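Local structure of A-adding tRNA nucleotidyltransferase (Aquifex aeolicus, 4WBY) at residues A54-L57 with A58-L61; A126-N130 with L131-G135. The protein adds the terminal adenosine to tRNAs ending in CC, using ATP and magnesium, to complete the CCA 3' end. All coordinates share one frame; numbering follows the deposited sequence.

Both contacts are local ones inside the head domain, the nucleotidyltransferase part of this chain, and they sit on the same side of the chain's centre, with their centres about 18 Å apart and their nearest atoms about 8 Å apart. Contact 1 is the first two turns or so of helix 54-65, while contact 2 is the loop that leaves strand 126-128 and leads to strand 137-138 at one edge of the sheet. Each has a buried and an exposed side, and each packs against helix 7-22. Their chemistry differs: contact 1 rests on main-chain bonds with a weak surface ion pair, whereas contact 2 brings the side chains of N130 and D133 to a buried serine hydroxyl.

Contact 1 of 2, residues A54-L57 with A58-L61; sequences AIEL and AKEL
Four successive i to i+4 bonds tie A54-L57 to A58-L61 as continuous alpha helix, the first running 2.9 Å from A58 N to A54 O and the last 3.0 Å from L61 N to L57 O at a nearly straight 172°. On the solvent side, E56 and K59 lie alongside each other and point the same way. K59 puts a bend in its chain at chi3 (62°), and its NZ reaches E56 OE2 at 3.4 Å, a salt bridge with only a weak hydrogen bond in it. The aliphatic part of K59 also meets I55, whose CG2 stands 3.7 Å from K59 CD, and K59 CG passes 3.2 Å from I55 O. E60 turns its carboxylate away from E56, toward R63 and R64 further along the helix. L57, A58 and L61 lie on the buried side, with A54 at its start: A58 CB, 3.4 Å from A54 O, sits against F89, A78 and L80, while the two leucines reach I19 of helix 7-22 as well as F89. The result is an amphipathic helix with one greasy side laid on the sheet of the nucleotidyltransferase head domain and a charged side turned to water.

Contact 2 of 2, residues A126-N130 with L131-G135; sequences AISVN and LEDYG
The Y134 ring has V129 O at its edge, in the ring plane and 3.5 Å from CD2, with N130 O also near that plane; V129 CB lies 4.0 Å from CE2. Beyond the loop, R14 makes a cation-pi contact with the ring and E10 bonds its hydroxyl. This is the turn between the antiparallel strands 126-128 and 137-138 of the head-domain sheet, and it contains an ST turn: S128 OG accepts from N130 N at 3.0 Å. The N130 amide adds a second donor: N130 ND2 reaches S128 OG at 3.0 Å, with OG tilted 23° out of the amide plane. The hydroxyl donates to D133 OD1, so three bonds hold a buried oxygen and fix its rotation; D133 sends CG between its backbone N and carbonyl carbon (chi1 69°) to get there. N130 OD1 takes the A27 backbone N from strand 26-30, and a water lies between that oxygen and L131 N. At the strand end, G135 N closes the loop on S128 O at 2.8 Å, and I127 CG2 packs 3.9 Å from G135 CA, while I127 also touches V34 of the ATP site. The carboxylate that accepts the serine bond is approached from above its plane: S128 OG sits 2.6 Å from D133 OD1, 38° out of the carboxylate plane.

Contact 1 of 2, residues A54-L57 with A58-L61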
loop_
_atom_site.group_PDB
_atom_site.type_symbol
_atom_site.label_atom_id
_atom_site.label_comp_id
_atom_site.label_asym_id
_atom_site.label_seq_id
_atom_site.Cartn_x
_atom_site.Cartn_y
_atom_site.Cartn_z
ATOM N N ALA A 54 14.092 8.768 -24.200
ATOM C CA ALA A 54 12.974 9.253 -23.391
ATOM C C ALA A 54 13.269 10.583 -22.710
ATOM O O ALA A 54 12.385 11.420 -22.556
ATOM C CB ALA A 54 12.604 8.223 -22.349
ATOM N N ILE A 55 14.507 10.769 -22.283
ATOM C CA ILE A 55 14.868 12.005 -21.604
ATOM C C ILE A 55 14.737 13.201 -22.543
ATOM O O ILE A 55 14.209 14.244 -22.157
ATOM C CB ILE A 55 16.287 11.920 -21.028
ATOM C CG1 ILE A 55 16.308 10.866 -19.916
ATOM C CG2 ILE A 55 16.745 13.277 -20.491
ATOM C CD1 ILE A 55 17.675 10.616 -19.299
ATOM N N GLU A 56 15.173 13.056 -23.789
ATOM C CA GLU A 56 15.071 14.182 -24.704
ATOM C C GLU A 56 13.613 14.465 -25.072
ATOM O O GLU A 56 13.231 15.621 -25.241
ATOM C CB GLU A 56 15.929 13.952 -25.947
ATOM C CG GLU A 56 17.432 14.083 -25.670
ATOM C CD GLU A 56 17.822 15.402 -24.985
ATOM O OE1 GLU A 56 17.381 16.481 -25.440
ATOM O OE2 GLU A 56 18.579 15.358 -23.990
ATOM N N LEU A 57 12.785 13.427 -25.162
ATOM C CA LEU A 57 11.367 13.651 -25.420
ATOM C C LEU A 57 10.740 14.415 -24.243
ATOM O O LEU A 57 10.013 15.395 -24.436
ATOM C CB LEU A 57 10.635 12.323 -25.663
ATOM C CG LEU A 57 9.203 12.425 -26.200
ATOM C CD1 LEU A 57 8.845 11.149 -26.919
ATOM C CD2 LEU A 57 8.181 12.688 -25.107
ATOM N N ALA A 58 11.028 13.961 -23.030
ATOM C CA ALA A 58 10.505 14.595 -21.820
ATOM C C ALA A 58 10.951 16.046 -21.717
ATOM O O ALA A 58 10.166 16.918 -21.339
ATOM C CB ALA A 58 10.951 13.827 -20.576
ATOM N N LYS A 59 12.218 16.304 -22.027
ATOM C CA LYS A 59 12.738 17.661 -21.914
ATOM C C LYS A 59 12.026 18.601 -22.890
ATOM O O LYS A 59 11.774 19.764 -22.573
ATOM C CB LYS A 59 14.256 17.680 -22.146
ATOM C CG LYS A 59 15.049 17.126 -20.965
ATOM C CD LYS A 59 16.519 16.928 -21.297
ATOM C CE LYS A 59 17.213 18.222 -21.646
ATOM N NZ LYS A 59 18.670 17.976 -21.866
ATOM N N GLU A 60 11.690 18.098 -24.074
ATOM C CA GLU A 60 10.995 18.929 -25.051
ATOM C C GLU A 60 9.548 19.190 -24.634
ATOM O O GLU A 60 9.053 20.311 -24.757
ATOM C CB GLU A 60 11.050 18.288 -26.436
ATOM C CG GLU A 60 10.241 19.027 -27.505
ATOM C CD GLU A 60 10.737 20.447 -27.772
ATOM O OE1 GLU A 60 11.890 20.771 -27.414
ATOM O OE2 GLU A 60 9.967 21.244 -28.347
ATOM N N LEU A 61 8.861 18.157 -24.154
ATOM C CA LEU A 61 7.518 18.348 -23.627
ATOM C C LEU A 61 7.531 19.367 -22.483
ATOM O O LEU A 61 6.677 20.261 -22.413
ATOM C CB LEU A 61 6.928 17.012 -23.152
ATOM C CG LEU A 61 5.495 17.063 -22.613
ATOM C CD1 LEU A 61 4.493 17.395 -23.727
ATOM C CD2 LEU A 61 5.112 15.757 -21.898
#

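Contact 2 of 2, residues A126-N130 with L131-G135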
loop_
_atom_site.group_PDB
_atom_site.type_symbol
_atom_site.label_atom_id
_atom_site.label_comp_id
_atom_site.label_asym_id
_atom_site.label_seq_id
_atom_site.Cartn_x
_atom_site.Cartn_y
_atom_site.Cartn_z
ATOM N N ALA A 126 0.338 -2.093 -23.115
ATOM C CA ALA A 126 0.659 -0.723 -23.489
ATOM C C ALA A 126 -0.464 -0.127 -24.327
ATOM O O ALA A 126 -1.272 -0.853 -24.913
ATOM C CB ALA A 126 1.971 -0.672 -24.257
ATOM N N ILE A 127 -0.514 1.200 -24.365
ATOM C CA ILE A 127 -1.395 1.912 -25.275
ATOM C C ILE A 127 -0.539 2.774 -26.182
ATOM O O ILE A 127 0.220 3.620 -25.703
ATOM C CB ILE A 127 -2.410 2.803 -24.524
ATOM C CG1 ILE A 127 -3.268 1.954 -23.583
ATOM C CG2 ILE A 127 -3.293 3.564 -25.519
ATOM C CD1 ILE A 127 -4.001 2.758 -22.519
ATOM N N SER A 128 -0.649 2.571 -27.491
ATOM C CA SER A 128 0.080 3.429 -28.416
ATOM C C SER A 128 -0.465 4.853 -28.381
ATOM O O SER A 128 -1.674 5.055 -28.441
ATOM C CB SER A 128 -0.013 2.900 -29.845
ATOM O OG SER A 128 0.632 3.811 -30.721
ATOM N N VAL A 129 0.420 5.842 -28.307
ATOM C CA VAL A 129 -0.019 7.213 -28.498
ATOM C C VAL A 129 0.561 7.745 -29.804
ATOM O O VAL A 129 0.581 8.948 -30.057
ATOM C CB VAL A 129 0.358 8.116 -27.299
ATOM C CG1 VAL A 129 -0.357 7.603 -26.042
ATOM C CG2 VAL A 129 1.876 8.203 -27.099
ATOM N N ASN A 130 1.011 6.831 -30.652
ATOM C CA ASN A 130 1.622 7.230 -31.910
ATOM C C ASN A 130 0.605 7.624 -32.963
ATOM O O ASN A 130 -0.567 7.273 -32.867
ATOM C CB ASN A 130 2.531 6.112 -32.405
ATOM C CG ASN A 130 3.604 5.806 -31.405
ATOM O OD1 ASN A 130 4.504 6.622 -31.193
ATOM N ND2 ASN A 130 3.485 4.659 -30.727
ATOM N N LEU A 131 1.066 8.375 -33.960
ATOM C CA LEU A 131 0.152 9.032 -34.882
ATOM C C LEU A 131 -0.690 8.063 -35.693
ATOM O O LEU A 131 -1.849 8.344 -35.972
ATOM C CB LEU A 131 0.914 9.947 -35.848
ATOM C CG LEU A 131 1.643 11.141 -35.227
ATOM C CD1 LEU A 131 2.300 11.970 -36.318
ATOM C CD2 LEU A 131 0.692 12.007 -34.401
ATOM N N GLU A 132 -0.122 6.921 -36.069
ATOM C CA GLU A 132 -0.802 6.083 -37.057
ATOM C C GLU A 132 -1.718 5.032 -36.436
ATOM O O GLU A 132 -2.546 4.445 -37.133
ATOM C CB GLU A 132 0.217 5.409 -37.975
ATOM C CG GLU A 132 0.704 4.056 -37.510
ATOM C CD GLU A 132 1.741 4.140 -36.410
ATOM O OE1 GLU A 132 2.191 5.264 -36.085
ATOM O OE2 GLU A 132 2.103 3.069 -35.870
ATOM N N ASP A 133 -1.588 4.799 -35.132
ATOM C CA ASP A 133 -2.399 3.773 -34.469
ATOM C C ASP A 133 -2.800 4.217 -33.064
ATOM O O ASP A 133 -2.846 3.425 -32.132
ATOM C CB ASP A 133 -1.651 2.435 -34.411
ATOM C CG ASP A 133 -0.453 2.473 -33.480
ATOM O OD1 ASP A 133 0.052 3.581 -33.195
ATOM O OD2 ASP A 133 -0.033 1.390 -33.014
ATOM N N TYR A 134 -3.116 5.493 -32.934
ATOM C CA TYR A 134 -3.405 6.087 -31.637
ATOM C C TYR A 134 -4.513 5.359 -30.889
ATOM O O TYR A 134 -5.599 5.122 -31.436
ATOM C CB TYR A 134 -3.785 7.549 -31.819
ATOM C CG TYR A 134 -3.987 8.297 -30.530
ATOM C CD1 TYR A 134 -5.250 8.412 -29.965
ATOM C CD2 TYR A 134 -2.912 8.892 -29.874
ATOM C CE1 TYR A 134 -5.443 9.110 -28.784
ATOM C CE2 TYR A 134 -3.090 9.594 -28.702
ATOM C CZ TYR A 134 -4.357 9.705 -28.162
ATOM O OH TYR A 134 -4.536 10.411 -27.002
ATOM N N GLY A 135 -4.233 5.011 -29.632
ATOM C CA GLY A 135 -5.194 4.337 -28.777
ATOM C C GLY A 135 -5.190 2.816 -28.888
ATOM O O GLY A 135 -5.947 2.155 -28.189
HETATM O O HOH W 1 4.064 9.058 -33.043
#